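Local coordinates for glucose import ATP-binding protein GlcV (Sulfolobus solfataricus, PDB 1OXX) that serves as the ATP-hydrolysing subunit of an ABC transporter, coupling ATP hydrolysis to glucose uptake into the cell, at residues V2-K7 with G60-D65; F263-S268 with I347-K352; G305-L310 with F325-H330. The protein carries 1 engineered substitution. All coordinates share one frame; numbering follows the deposited sequence.

Contact 1 of 3, residues V2-K7 with G60-D65; sequences VRIIVK and GELYFD
D65 carries CG anti to its own carbonyl carbon (chi1 -71°), and a chi2 of -22° then sets OD1 against the backbone N of R3. The bond from R3 N to D65 OD1 is 2.9 Å and nearly straight (176° at the hydrogen), meeting the oxygen on its syn side with the donor well out of the carboxylate plane. D65 N returns a 2.7 Å bond to R3 O, which extends the pairing beyond the regular strands. Within the strands, I5 and Y63, then K7 and E61, form antiparallel hydrogen-bonded pairs, Y63 N to I5 O at 2.9 Å. This ladder joins two inner strands of the antiparallel β-subdomain of the ABC-ATPase: strand 18-28 flanks 4-7 and strand 67-71 flanks 61-64. I4, V6, L62 and F64 occupy the buried face, where the last three touch I50 and I51 of helix 41-52, whose first turns carry most of the inferred ATP-binding residues of the Walker A motif. In one of two modelled conformers, I4 CD1 sits over the centre of the F64 ring, 3.5 Å from its centroid, a CH-pi contact doubtful for the other. L62 CD1 packs on I4 CG2 and V6 CG2. On the other face, I5 and Y63 touch through their CB atoms. R3 reaches D65 O through a water bound to NH1, while its NH2 forms a salt bridge with E29; D65 OD2 pairs with R67.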
ATOM      1  N   VAL A   2      11.002  13.624 -12.317  1.00  7.31           N
ATOM      2  CA  VAL A   2       9.907  14.521 -12.654  1.00  9.18           C
ATOM      3  C   VAL A   2       9.043  14.849 -11.448  1.00  8.16           C
ATOM      4  O   VAL A   2       8.789  13.999 -10.613  1.00  7.43           O
ATOM      5  CB  VAL A   2       9.035  13.880 -13.734  1.00  5.77           C
ATOM      6  CG1 VAL A   2       8.463  12.549 -13.228  1.00  9.07           C
ATOM      7  CG2 VAL A   2       7.944  14.816 -14.212  1.00  7.98           C
ATOM      8  N   ARG A   3       8.612  16.099 -11.355  1.00  3.92           N
ATOM      9  CA  ARG A   3       7.701  16.535 -10.311  1.00  4.54           C
ATOM     10  C   ARG A   3       6.277  16.345 -10.804  1.00  6.67           C
ATOM     11  O   ARG A   3       5.970  16.689 -11.934  1.00  7.60           O
ATOM     12  CB  ARG A   3       7.870  18.031 -10.067  1.00  9.49           C
ATOM     13  CG  ARG A   3       9.011  18.479  -9.214  1.00 23.51           C
ATOM     14  CD  ARG A   3       8.809  19.921  -8.709  1.00 22.43           C
ATOM     15  NE  ARG A   3       8.196  19.981  -7.381  1.00 22.87           N
ATOM     16  CZ  ARG A   3       7.113  20.689  -7.057  1.00 21.93           C
ATOM     17  NH1 ARG A   3       6.466  21.407  -7.969  1.00 29.23           N
ATOM     18  NH2 ARG A   3       6.666  20.676  -5.808  1.00 36.23           N
ATOM     19  N   ILE A   4       5.385  15.845  -9.958  1.00  4.81           N
ATOM     20  CA  ILE A   4       4.000  15.673 -10.348  1.00  6.08           C
ATOM     21  C   ILE A   4       3.110  16.540  -9.476  1.00  6.81           C
ATOM     22  O   ILE A   4       3.096  16.384  -8.236  1.00 10.06           O
ATOM     23  CB  ILE A   4       3.568  14.215 -10.221  1.00  7.16           C
ATOM     24  CG1 ILE A   4       4.551  13.283 -10.944  0.50 11.89           C
ATOM     25  CG2 ILE A   4       2.150  14.033 -10.767  0.50 10.54           C
ATOM     26  CD1 ILE A   4       4.682  13.526 -12.426  0.50 14.39           C
ATOM     27  N   ILE A   5       2.359  17.438 -10.098  1.00  6.20           N
ATOM     28  CA  ILE A   5       1.408  18.283  -9.389  1.00  5.41           C
ATOM     29  C   ILE A   5       0.018  17.815  -9.755  1.00  3.12           C
ATOM     30  O   ILE A   5      -0.375  17.890 -10.915  1.00  3.87           O
ATOM     31  CB  ILE A   5       1.526  19.788  -9.736  1.00  7.15           C
ATOM     32  CG1 ILE A   5       2.852  20.355  -9.248  1.00 17.61           C
ATOM     33  CG2 ILE A   5       0.364  20.554  -9.116  1.00 12.05           C
ATOM     34  CD1 ILE A   5       2.991  21.846  -9.517  1.00 16.94           C
ATOM     35  N   VAL A   6      -0.704  17.325  -8.749  1.00  4.15           N
ATOM     36  CA  VAL A   6      -2.083  16.892  -8.858  1.00  2.92           C
ATOM     37  C   VAL A   6      -2.896  18.023  -8.233  1.00  4.47           C
ATOM     38  O   VAL A   6      -2.806  18.220  -7.031  1.00  5.26           O
ATOM     39  CB  VAL A   6      -2.293  15.579  -8.096  1.00  4.22           C
ATOM     40  CG1 VAL A   6      -3.735  15.099  -8.210  1.00  7.75           C
ATOM     41  CG2 VAL A   6      -1.350  14.511  -8.611  1.00  6.83           C
ATOM     42  N   LYS A   7      -3.640  18.768  -9.041  1.00  5.42           N
ATOM     43  CA  LYS A   7      -4.364  19.960  -8.582  1.00  4.70           C
ATOM     44  C   LYS A   7      -5.882  19.822  -8.683  1.00  3.75           C
ATOM     45  O   LYS A   7      -6.443  19.758  -9.784  1.00  6.35           O
ATOM     46  CB  LYS A   7      -3.908  21.175  -9.390  1.00 10.12           C
ATOM     47  CG  LYS A   7      -4.422  22.492  -8.841  1.00 14.99           C
ATOM     48  CD  LYS A   7      -3.712  22.850  -7.562  1.00 15.84           C
ATOM     49  CE  LYS A   7      -4.358  24.061  -6.883  1.00 26.18           C
ATOM     50  NZ  LYS A   7      -3.558  24.536  -5.713  1.00 24.71           N
ATOM     51  N   GLY A  60     -10.222  19.524 -12.668  1.00  6.95           N
ATOM     52  CA  GLY A  60      -8.887  19.659 -12.116  1.00  5.39           C
ATOM     53  C   GLY A  60      -7.787  19.488 -13.153  1.00  6.89           C
ATOM     54  O   GLY A  60      -8.039  19.183 -14.321  1.00  6.59           O
ATOM     55  N   GLU A  61      -6.551  19.623 -12.695  1.00  6.55           N
ATOM     56  CA  GLU A  61      -5.399  19.649 -13.581  1.00  6.37           C
ATOM     57  C   GLU A  61      -4.248  18.776 -13.090  1.00  3.28           C
ATOM     58  O   GLU A  61      -4.069  18.594 -11.889  1.00  6.11           O
ATOM     59  CB  GLU A  61      -4.914  21.094 -13.703  1.00  7.35           C
ATOM     60  CG  GLU A  61      -5.991  22.056 -14.210  1.00  9.56           C
ATOM     61  CD  GLU A  61      -6.897  22.601 -13.113  1.00 16.48           C
ATOM     62  OE1 GLU A  61      -6.392  22.938 -12.018  1.00 18.29           O
ATOM     63  OE2 GLU A  61      -8.119  22.709 -13.349  1.00 22.18           O
ATOM     64  N   LEU A  62      -3.455  18.284 -14.034  1.00  4.05           N
ATOM     65  CA  LEU A  62      -2.300  17.453 -13.731  1.00  3.33           C
ATOM     66  C   LEU A  62      -1.097  17.982 -14.490  1.00  5.78           C
ATOM     67  O   LEU A  62      -1.188  18.188 -15.693  1.00  5.27           O
ATOM     68  CB  LEU A  62      -2.594  16.018 -14.149  1.00  4.80           C
ATOM     69  CG  LEU A  62      -1.480  14.986 -13.939  1.00  4.15           C
ATOM     70  CD1 LEU A  62      -1.193  14.814 -12.466  1.00  4.60           C
ATOM     71  CD2 LEU A  62      -1.844  13.650 -14.569  1.00  4.66           C
ATOM     72  N   TYR A  63       0.002  18.221 -13.781  1.00  4.91           N
ATOM     73  CA  TYR A  63       1.228  18.746 -14.373  1.00  3.56           C
ATOM     74  C   TYR A  63       2.392  17.792 -14.146  1.00  4.47           C
ATOM     75  O   TYR A  63       2.523  17.225 -13.065  1.00  4.95           O
ATOM     76  CB  TYR A  63       1.605  20.094 -13.737  1.00  6.13           C
ATOM     77  CG  TYR A  63       0.573  21.169 -13.907  1.00  8.42           C
ATOM     78  CD1 TYR A  63      -0.523  21.239 -13.063  1.00  7.33           C
ATOM     79  CD2 TYR A  63       0.685  22.117 -14.914  1.00 12.75           C
ATOM     80  CE1 TYR A  63      -1.465  22.221 -13.212  1.00  9.60           C
ATOM     81  CE2 TYR A  63      -0.264  23.104 -15.065  1.00 12.29           C
ATOM     82  CZ  TYR A  63      -1.336  23.138 -14.210  1.00 10.05           C
ATOM     83  OH  TYR A  63      -2.306  24.117 -14.333  1.00 23.36           O
ATOM     84  N   PHE A  64       3.251  17.664 -15.150  1.00  5.05           N
ATOM     85  CA  PHE A  64       4.520  16.946 -15.035  1.00  5.74           C
ATOM     86  C   PHE A  64       5.544  18.052 -15.187  1.00  6.37           C
ATOM     87  O   PHE A  64       5.614  18.683 -16.237  1.00  7.26           O
ATOM     88  CB  PHE A  64       4.680  15.895 -16.147  1.00  8.21           C
ATOM     89  CG  PHE A  64       3.996  14.578 -15.870  1.00  4.73           C
ATOM     90  CD1 PHE A  64       2.790  14.497 -15.202  1.00  8.35           C
ATOM     91  CD2 PHE A  64       4.574  13.397 -16.316  1.00  5.53           C
ATOM     92  CE1 PHE A  64       2.174  13.245 -14.987  1.00  6.95           C
ATOM     93  CE2 PHE A  64       3.971  12.168 -16.072  1.00  6.86           C
ATOM     94  CZ  PHE A  64       2.764  12.102 -15.419  1.00  6.07           C
ATOM     95  N   ASP A  65       6.304  18.312 -14.127  1.00  7.51           N
ATOM     96  CA  ASP A  65       7.141  19.515 -14.064  1.00 12.63           C
ATOM     97  C   ASP A  65       6.170  20.702 -14.263  1.00 11.17           C
ATOM     98  O   ASP A  65       5.180  20.761 -13.531  1.00 16.27           O
ATOM     99  CB  ASP A  65       8.306  19.418 -15.030  1.00 10.32           C
ATOM    100  CG  ASP A  65       9.347  18.403 -14.570  1.00 11.42           C
ATOM    101  OD1 ASP A  65       9.405  18.075 -13.352  1.00 10.66           O
ATOM    102  OD2 ASP A  65      10.158  17.882 -15.362  1.00 18.90           O
TER
HETATM  103  O   HOH W   1       6.349  21.571 -10.561  1.00 25.07           O

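Contact 2 of 3, residues F263-S268 with I347-K352; sequences FPVSVS and IKVFEK
I347 meets the loop 263-268 with two different methyl groups. Its CG2, anti to the backbone N, touches V265 CG1 at 3.9 Å, the two side chains crossing at a slant. Its CD1 meets P264 CD at 3.9 Å, where the isoleucine and the proline ring run at about a right angle; the same methyl lies near the plane of the F263 ring, at the ring edge, nearest CD2. V265 and V267 both approach V349 tip to tip, V267 CG1 standing 3.8 Å from V349 CG2 and V265 CG2 3.9 Å from V349 CB. A chi1 of 68° sends V349 CG1 between its backbone N and carbonyl carbon, within reach of V267 CG1. V267 then leans its CB on E351 CG at 3.8 Å. Beyond that methylene, E351 OE1 accepts a 2.8 Å bond from a water that in turn accepts one from S268 N at 2.9 Å. Side chains rather than backbone bonds thus bring together the regions at the two edges of one five-stranded antiparallel sheet, bounded by strands 261-263 and 348-351, consistent with a curled, barrel-like sheet such as that of the OB fold. P264 centres an inverse gamma turn after strand 261-263. Strand 348-351 pairs with strand 271-276, whose I274 touches V265, whose A272 touches V267, and both of which touch V349; V251 of strand 245-252 touches V267 and S266.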
ATOM      1  N   PHE A 263      -9.291   1.471  29.525  1.00  6.22           N
ATOM      2  CA  PHE A 263      -8.130   2.094  28.889  1.00  7.97           C
ATOM      3  C   PHE A 263      -7.995   3.510  29.393  1.00  5.60           C
ATOM      4  O   PHE A 263      -8.962   4.255  29.382  1.00  7.88           O
ATOM      5  CB  PHE A 263      -8.312   2.103  27.370  1.00  7.42           C
ATOM      6  CG  PHE A 263      -8.274   0.744  26.767  1.00  9.04           C
ATOM      7  CD1 PHE A 263      -9.407  -0.047  26.748  1.00  8.49           C
ATOM      8  CD2 PHE A 263      -7.100   0.243  26.235  1.00  8.41           C
ATOM      9  CE1 PHE A 263      -9.358  -1.323  26.199  1.00 12.64           C
ATOM     10  CE2 PHE A 263      -7.062  -1.026  25.677  1.00 14.25           C
ATOM     11  CZ  PHE A 263      -8.200  -1.803  25.676  1.00  8.54           C
ATOM     12  N   PRO A 264      -6.799   3.869  29.855  1.00  5.44           N
ATOM     13  CA  PRO A 264      -6.565   5.185  30.477  1.00  6.88           C
ATOM     14  C   PRO A 264      -6.390   6.337  29.505  1.00  5.74           C
ATOM     15  O   PRO A 264      -5.354   7.018  29.447  1.00  8.25           O
ATOM     16  CB  PRO A 264      -5.287   4.948  31.286  1.00  5.95           C
ATOM     17  CG  PRO A 264      -4.586   3.916  30.553  1.00  7.49           C
ATOM     18  CD  PRO A 264      -5.612   3.005  29.933  1.00  6.87           C
ATOM     19  N   VAL A 265      -7.441   6.565  28.731  1.00  6.09           N
ATOM     20  CA  VAL A 265      -7.481   7.633  27.741  1.00  7.88           C
ATOM     21  C   VAL A 265      -8.885   8.204  27.737  1.00  8.62           C
ATOM     22  O   VAL A 265      -9.792   7.624  28.296  1.00  8.45           O
ATOM     23  CB  VAL A 265      -7.107   7.133  26.320  1.00  9.26           C
ATOM     24  CG1 VAL A 265      -5.643   6.703  26.277  1.00  9.36           C
ATOM     25  CG2 VAL A 265      -8.034   6.010  25.871  1.00  6.35           C
ATOM     26  N   SER A 266      -9.055   9.356  27.104  1.00 10.60           N
ATOM     27  CA  SER A 266     -10.362   9.984  27.031  1.00  9.70           C
ATOM     28  C   SER A 266     -10.503  10.799  25.743  1.00 11.17           C
ATOM     29  O   SER A 266      -9.531  11.098  25.067  1.00  9.95           O
ATOM     30  CB  SER A 266     -10.559  10.886  28.255  1.00 14.48           C
ATOM     31  OG  SER A 266     -11.867  11.436  28.307  1.00 18.94           O
ATOM     32  N   VAL A 267     -11.749  11.091  25.402  1.00 11.90           N
ATOM     33  CA  VAL A 267     -12.106  11.986  24.314  1.00 10.10           C
ATOM     34  C   VAL A 267     -13.338  12.733  24.820  1.00 12.89           C
ATOM     35  O   VAL A 267     -13.919  12.359  25.840  1.00 10.09           O
ATOM     36  CB  VAL A 267     -12.429  11.256  22.991  1.00 12.12           C
ATOM     37  CG1 VAL A 267     -11.165  10.725  22.337  1.00 15.55           C
ATOM     38  CG2 VAL A 267     -13.428  10.151  23.225  1.00 17.39           C
ATOM     39  N   SER A 268     -13.736  13.767  24.086  1.00 13.82           N
ATOM     40  CA  SER A 268     -14.826  14.651  24.480  1.00 17.02           C
ATOM     41  C   SER A 268     -16.236  14.077  24.308  1.00 15.72           C
ATOM     42  O   SER A 268     -17.197  14.591  24.888  1.00 22.91           O
ATOM     43  CB  SER A 268     -14.704  15.939  23.669  1.00 13.19           C
ATOM     44  OG  SER A 268     -13.540  16.657  24.036  1.00 26.75           O
ATOM     45  N   ILE A 347      -1.906   3.259  22.639  1.00  6.56           N
ATOM     46  CA  ILE A 347      -3.352   3.261  22.576  1.00  7.15           C
ATOM     47  C   ILE A 347      -3.813   4.407  21.690  1.00  7.61           C
ATOM     48  O   ILE A 347      -3.417   5.562  21.892  1.00 10.34           O
ATOM     49  CB  ILE A 347      -3.970   3.453  23.975  1.00  6.21           C
ATOM     50  CG1 ILE A 347      -3.544   2.363  24.970  1.00  5.79           C
ATOM     51  CG2 ILE A 347      -5.482   3.585  23.859  1.00 10.30           C
ATOM     52  CD1 ILE A 347      -3.816   2.717  26.430  1.00  7.43           C
ATOM     53  N   LYS A 348      -4.611   4.094  20.683  1.00  4.37           N
ATOM     54  CA  LYS A 348      -5.202   5.105  19.824  1.00  5.85           C
ATOM     55  C   LYS A 348      -6.648   5.268  20.236  1.00  6.67           C
ATOM     56  O   LYS A 348      -7.322   4.292  20.582  1.00  7.64           O
ATOM     57  CB  LYS A 348      -5.103   4.707  18.370  1.00  6.93           C
ATOM     58  CG  LYS A 348      -3.662   4.568  17.902  1.00  7.79           C
ATOM     59  CD  LYS A 348      -3.537   3.508  16.857  1.00 10.33           C
ATOM     60  CE  LYS A 348      -2.097   3.307  16.348  1.00  8.15           C
ATOM     61  NZ  LYS A 348      -1.084   2.859  17.337  1.00  9.07           N
ATOM     62  N   VAL A 349      -7.119   6.502  20.252  1.00  6.81           N
ATOM     63  CA  VAL A 349      -8.496   6.746  20.653  1.00  6.05           C
ATOM     64  C   VAL A 349      -9.119   7.785  19.749  1.00  6.41           C
ATOM     65  O   VAL A 349      -8.457   8.746  19.341  1.00  7.78           O
ATOM     66  CB  VAL A 349      -8.593   7.129  22.160  1.00  7.63           C
ATOM     67  CG1 VAL A 349      -7.963   8.476  22.432  1.00  7.74           C
ATOM     68  CG2 VAL A 349     -10.046   7.103  22.641  1.00  8.24           C
ATOM     69  N   PHE A 350     -10.372   7.530  19.391  1.00  5.70           N
ATOM     70  CA  PHE A 350     -11.153   8.404  18.513  1.00  6.21           C
ATOM     71  C   PHE A 350     -12.553   8.594  19.056  1.00  7.16           C
ATOM     72  O   PHE A 350     -13.095   7.718  19.740  1.00  7.92           O
ATOM     73  CB  PHE A 350     -11.260   7.802  17.112  1.00  7.88           C
ATOM     74  CG  PHE A 350      -9.937   7.386  16.531  1.00 10.13           C
ATOM     75  CD1 PHE A 350      -9.476   6.085  16.682  1.00  8.62           C
ATOM     76  CD2 PHE A 350      -9.148   8.306  15.869  1.00  8.83           C
ATOM     77  CE1 PHE A 350      -8.267   5.716  16.178  1.00 11.77           C
ATOM     78  CE2 PHE A 350      -7.938   7.935  15.360  1.00  8.69           C
ATOM     79  CZ  PHE A 350      -7.501   6.637  15.507  1.00  7.57           C
ATOM     80  N   GLU A 351     -13.144   9.743  18.761  1.00 12.68           N
ATOM     81  CA  GLU A 351     -14.516   9.986  19.177  1.00 11.73           C
ATOM     82  C   GLU A 351     -15.415   9.073  18.367  1.00 15.46           C
ATOM     83  O   GLU A 351     -15.183   8.859  17.184  1.00 16.87           O
ATOM     84  CB  GLU A 351     -14.921  11.441  18.918  1.00 13.22           C
ATOM     85  CG  GLU A 351     -14.185  12.443  19.783  1.00  9.58           C
ATOM     86  CD  GLU A 351     -14.642  13.867  19.547  1.00 29.79           C
ATOM     87  OE1 GLU A 351     -13.851  14.796  19.812  1.00 25.44           O
ATOM     88  OE2 GLU A 351     -15.794  14.052  19.102  1.00 29.10           O
ATOM     89  N   LYS A 352     -16.438   8.523  19.000  1.00 14.14           N
ATOM     90  CA  LYS A 352     -17.434   7.776  18.260  1.00 15.97           C
ATOM     91  C   LYS A 352     -18.521   8.781  17.890  1.00 25.51           C
ATOM     92  O   LYS A 352     -19.136   9.375  18.779  1.00 23.33           O
ATOM     93  CB  LYS A 352     -18.000   6.635  19.100  1.00 21.30           C
ATOM     94  CG  LYS A 352     -19.280   6.024  18.540  1.00 27.11           C
ATOM     95  CD  LYS A 352     -18.999   4.984  17.477  1.00 30.19           C
ATOM     96  CE  LYS A 352     -20.293   4.340  16.996  1.00 41.41           C
ATOM     97  NZ  LYS A 352     -21.184   3.945  18.129  1.00 38.22           N
TER
HETATM   98  O   HOH W   2     -12.076  14.581  21.903  1.00 33.62           O

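Contact 3 of 3, residues G305-L310 with F325-H330; sequences GYQGGL and FTYSDH
Q307 and Y327 cross at a slant, the glutamine amide coming to the edge of the tyrosine ring with the two planes 57° apart. The approach centres on one ring carbon: Y327 CE2 is 3.6 Å from Q307 CD and 3.9 Å from Q307 CG. A chi1 of 59° turns CG of Q307 in between its own backbone N and carbonyl carbon, and the chain is extended from there. Q307 NE2 lies 3.4 Å from Y327 OH, but at an angle too poor for a hydrogen bond; the hydroxyl has its polar partner in E243. L310 stands about perpendicular to Y327 and touches the base of that side chain, CD1 to CB at 4.0 Å. The L310 and D329 side chains lie side by side, pointing the same way, L310 CD2 3.8 Å from D329 OD1. A water donates to both G309 O and D329 O, bridging the two backbones. Q307 to L310 form a type I' β-turn, the positive phi values of G308 and G309 suiting glycine. This two-residue hairpin loop joins strand 294-307 to strand 310-317, and the latter pairs on its other side with strand 324-328, at the border of the sheet.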
ATOM      1  N   GLY A 305      -6.040 -19.172  16.693  1.00  3.39           N
ATOM      2  CA  GLY A 305      -5.623 -19.490  15.347  1.00  5.11           C
ATOM      3  C   GLY A 305      -4.123 -19.741  15.327  1.00  6.89           C
ATOM      4  O   GLY A 305      -3.412 -19.456  16.307  1.00  5.87           O
ATOM      5  N   TYR A 306      -3.633 -20.282  14.223  1.00  5.16           N
ATOM      6  CA  TYR A 306      -2.219 -20.604  14.096  1.00  4.01           C
ATOM      7  C   TYR A 306      -1.714 -20.100  12.772  1.00  6.82           C
ATOM      8  O   TYR A 306      -2.189 -20.540  11.736  1.00 10.64           O
ATOM      9  CB  TYR A 306      -1.986 -22.113  14.217  1.00  5.65           C
ATOM     10  CG  TYR A 306      -0.539 -22.533  14.183  1.00  4.01           C
ATOM     11  CD1 TYR A 306       0.369 -22.009  15.088  1.00  7.41           C
ATOM     12  CD2 TYR A 306      -0.076 -23.421  13.240  1.00 10.90           C
ATOM     13  CE1 TYR A 306       1.696 -22.369  15.067  1.00  6.88           C
ATOM     14  CE2 TYR A 306       1.262 -23.801  13.215  1.00 10.38           C
ATOM     15  CZ  TYR A 306       2.138 -23.257  14.130  1.00  7.37           C
ATOM     16  OH  TYR A 306       3.473 -23.605  14.129  1.00 16.60           O
ATOM     17  N   GLN A 307      -0.779 -19.160  12.804  1.00 11.26           N
ATOM     18  CA  GLN A 307      -0.261 -18.598  11.566  1.00 17.71           C
ATOM     19  C   GLN A 307       1.163 -18.109  11.741  1.00 12.23           C
ATOM     20  O   GLN A 307       1.515 -17.537  12.763  1.00 14.53           O
ATOM     21  CB  GLN A 307      -1.158 -17.464  11.063  1.00 17.60           C
ATOM     22  CG  GLN A 307      -1.317 -16.310  12.035  1.00 17.95           C
ATOM     23  CD  GLN A 307      -2.101 -15.142  11.443  1.00 20.75           C
ATOM     24  OE1 GLN A 307      -3.325 -15.139  11.473  1.00 23.82           O
ATOM     25  NE2 GLN A 307      -1.391 -14.156  10.901  1.00 20.73           N
ATOM     26  N   GLY A 308       1.977 -18.355  10.720  1.00 28.32           N
ATOM     27  CA  GLY A 308       3.362 -17.934  10.731  1.00 22.02           C
ATOM     28  C   GLY A 308       4.121 -18.493  11.912  1.00 22.18           C
ATOM     29  O   GLY A 308       5.017 -17.840  12.437  1.00 18.81           O
ATOM     30  N   GLY A 309       3.757 -19.700  12.335  1.00 12.76           N
ATOM     31  CA  GLY A 309       4.409 -20.341  13.465  1.00 13.05           C
ATOM     32  C   GLY A 309       4.000 -19.783  14.814  1.00  9.31           C
ATOM     33  O   GLY A 309       4.498 -20.236  15.852  1.00 12.19           O
ATOM     34  N   LEU A 310       3.092 -18.811  14.798  1.00 10.88           N
ATOM     35  CA  LEU A 310       2.628 -18.174  16.017  1.00 13.40           C
ATOM     36  C   LEU A 310       1.152 -18.444  16.272  1.00  8.14           C
ATOM     37  O   LEU A 310       0.368 -18.727  15.353  1.00  8.55           O
ATOM     38  CB  LEU A 310       2.848 -16.649  15.970  1.00 19.66           C
ATOM     39  CG  LEU A 310       4.295 -16.146  15.877  1.00 15.81           C
ATOM     40  CD1 LEU A 310       4.354 -14.625  15.899  1.00 19.80           C
ATOM     41  CD2 LEU A 310       5.125 -16.728  17.009  1.00 18.81           C
ATOM     42  N   PHE A 325      -7.194  -9.427  19.512  1.00  5.14           N
ATOM     43  CA  PHE A 325      -6.260 -10.495  19.193  1.00  6.99           C
ATOM     44  C   PHE A 325      -4.825 -10.022  19.293  1.00  6.41           C
ATOM     45  O   PHE A 325      -4.503  -8.823  19.151  1.00  7.04           O
ATOM     46  CB  PHE A 325      -6.523 -11.139  17.822  1.00  5.19           C
ATOM     47  CG  PHE A 325      -6.264 -10.238  16.652  1.00  9.24           C
ATOM     48  CD1 PHE A 325      -5.025 -10.197  16.049  1.00 10.59           C
ATOM     49  CD2 PHE A 325      -7.266  -9.423  16.168  1.00 11.43           C
ATOM     50  CE1 PHE A 325      -4.795  -9.341  14.975  1.00 13.77           C
ATOM     51  CE2 PHE A 325      -7.038  -8.572  15.106  1.00 15.71           C
ATOM     52  CZ  PHE A 325      -5.801  -8.543  14.508  1.00 13.22           C
ATOM     53  N   THR A 326      -3.961 -10.982  19.569  1.00  5.35           N
ATOM     54  CA  THR A 326      -2.541 -10.745  19.654  1.00  4.95           C
ATOM     55  C   THR A 326      -1.831 -12.043  19.263  1.00  6.13           C
ATOM     56  O   THR A 326      -2.468 -13.094  19.140  1.00  6.18           O
ATOM     57  CB  THR A 326      -2.154 -10.305  21.072  1.00  7.43           C
ATOM     58  OG1 THR A 326      -0.790  -9.875  21.075  1.00  7.73           O
ATOM     59  CG2 THR A 326      -2.180 -11.472  22.030  1.00 10.00           C
ATOM     60  N   TYR A 327      -0.524 -11.980  19.038  1.00  4.99           N
ATOM     61  CA  TYR A 327       0.245 -13.148  18.608  1.00  5.63           C
ATOM     62  C   TYR A 327       1.210 -13.588  19.690  1.00  8.65           C
ATOM     63  O   TYR A 327       1.832 -12.770  20.357  1.00  9.61           O
ATOM     64  CB  TYR A 327       1.015 -12.876  17.315  1.00  6.67           C
ATOM     65  CG  TYR A 327       0.144 -12.530  16.163  1.00  7.85           C
ATOM     66  CD1 TYR A 327      -0.078 -11.203  15.803  1.00  8.07           C
ATOM     67  CD2 TYR A 327      -0.483 -13.525  15.425  1.00  7.07           C
ATOM     68  CE1 TYR A 327      -0.894 -10.894  14.758  1.00 10.40           C
ATOM     69  CE2 TYR A 327      -1.328 -13.221  14.375  1.00  7.34           C
ATOM     70  CZ  TYR A 327      -1.521 -11.897  14.040  1.00 14.29           C
ATOM     71  OH  TYR A 327      -2.345 -11.578  12.984  1.00 13.35           O
ATOM     72  N   SER A 328       1.361 -14.898  19.843  1.00  8.74           N
ATOM     73  CA  SER A 328       2.213 -15.427  20.898  1.00 11.42           C
ATOM     74  C   SER A 328       2.962 -16.699  20.528  1.00 10.64           C
ATOM     75  O   SER A 328       2.547 -17.449  19.636  1.00 10.17           O
ATOM     76  CB  SER A 328       1.380 -15.718  22.132  1.00 13.27           C
ATOM     77  OG  SER A 328       2.196 -16.196  23.188  1.00 23.09           O
ATOM     78  N   ASP A 329       4.066 -16.921  21.244  1.00 16.81           N
ATOM     79  CA  ASP A 329       4.882 -18.117  21.102  1.00 15.73           C
ATOM     80  C   ASP A 329       4.158 -19.334  21.645  1.00 10.65           C
ATOM     81  O   ASP A 329       4.329 -20.419  21.123  1.00  8.03           O
ATOM     82  CB  ASP A 329       6.176 -17.998  21.921  1.00 17.52           C
ATOM     83  CG  ASP A 329       7.185 -17.050  21.319  1.00 39.55           C
ATOM     84  OD1 ASP A 329       7.280 -16.970  20.073  1.00 28.55           O
ATOM     85  OD2 ASP A 329       7.945 -16.367  22.040  1.00 28.67           O
ATOM     86  N   HIS A 330       3.411 -19.150  22.728  1.00 10.95           N
ATOM     87  CA  HIS A 330       2.703 -20.258  23.379  1.00 11.19           C
ATOM     88  C   HIS A 330       1.215 -19.965  23.432  1.00  6.38           C
ATOM     89  O   HIS A 330       0.785 -18.801  23.520  1.00 10.05           O
ATOM     90  CB  HIS A 330       3.183 -20.472  24.833  1.00 13.32           C
ATOM     91  CG  HIS A 330       4.509 -21.162  24.973  1.00 14.31           C
ATOM     92  ND1 HIS A 330       5.709 -20.483  24.937  1.00 37.64           N
ATOM     93  CD2 HIS A 330       4.822 -22.461  25.196  1.00 11.14           C
ATOM     94  CE1 HIS A 330       6.705 -21.336  25.115  1.00 23.11           C
ATOM     95  NE2 HIS A 330       6.194 -22.543  25.280  1.00 12.20           N
TER
HETATM   96  O   HOH W   3       5.436 -20.081  18.725  1.00 28.27           O

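Overall arrangement
The contacts fall in the two domains of the chain. Contact 1 lies in the N-terminal ABC-ATPase domain; contacts 2 and 3 belong to the all-β region near the C terminus, whose function is unknown. Contact 1 is about 38 Å from contact 2 and 45 Å from contact 3, centre to centre, on the far side of the chain's centre from contact 3. Contacts 2 and 3 are closer, about 28 Å between centres and 10 Å between nearest atoms, yet sit on different antiparallel sheets. Both segments of contact 3 fall in sequence between the segments of contact 2, so 263-268 and 347-352 bring the ends of that intervening β-structure together.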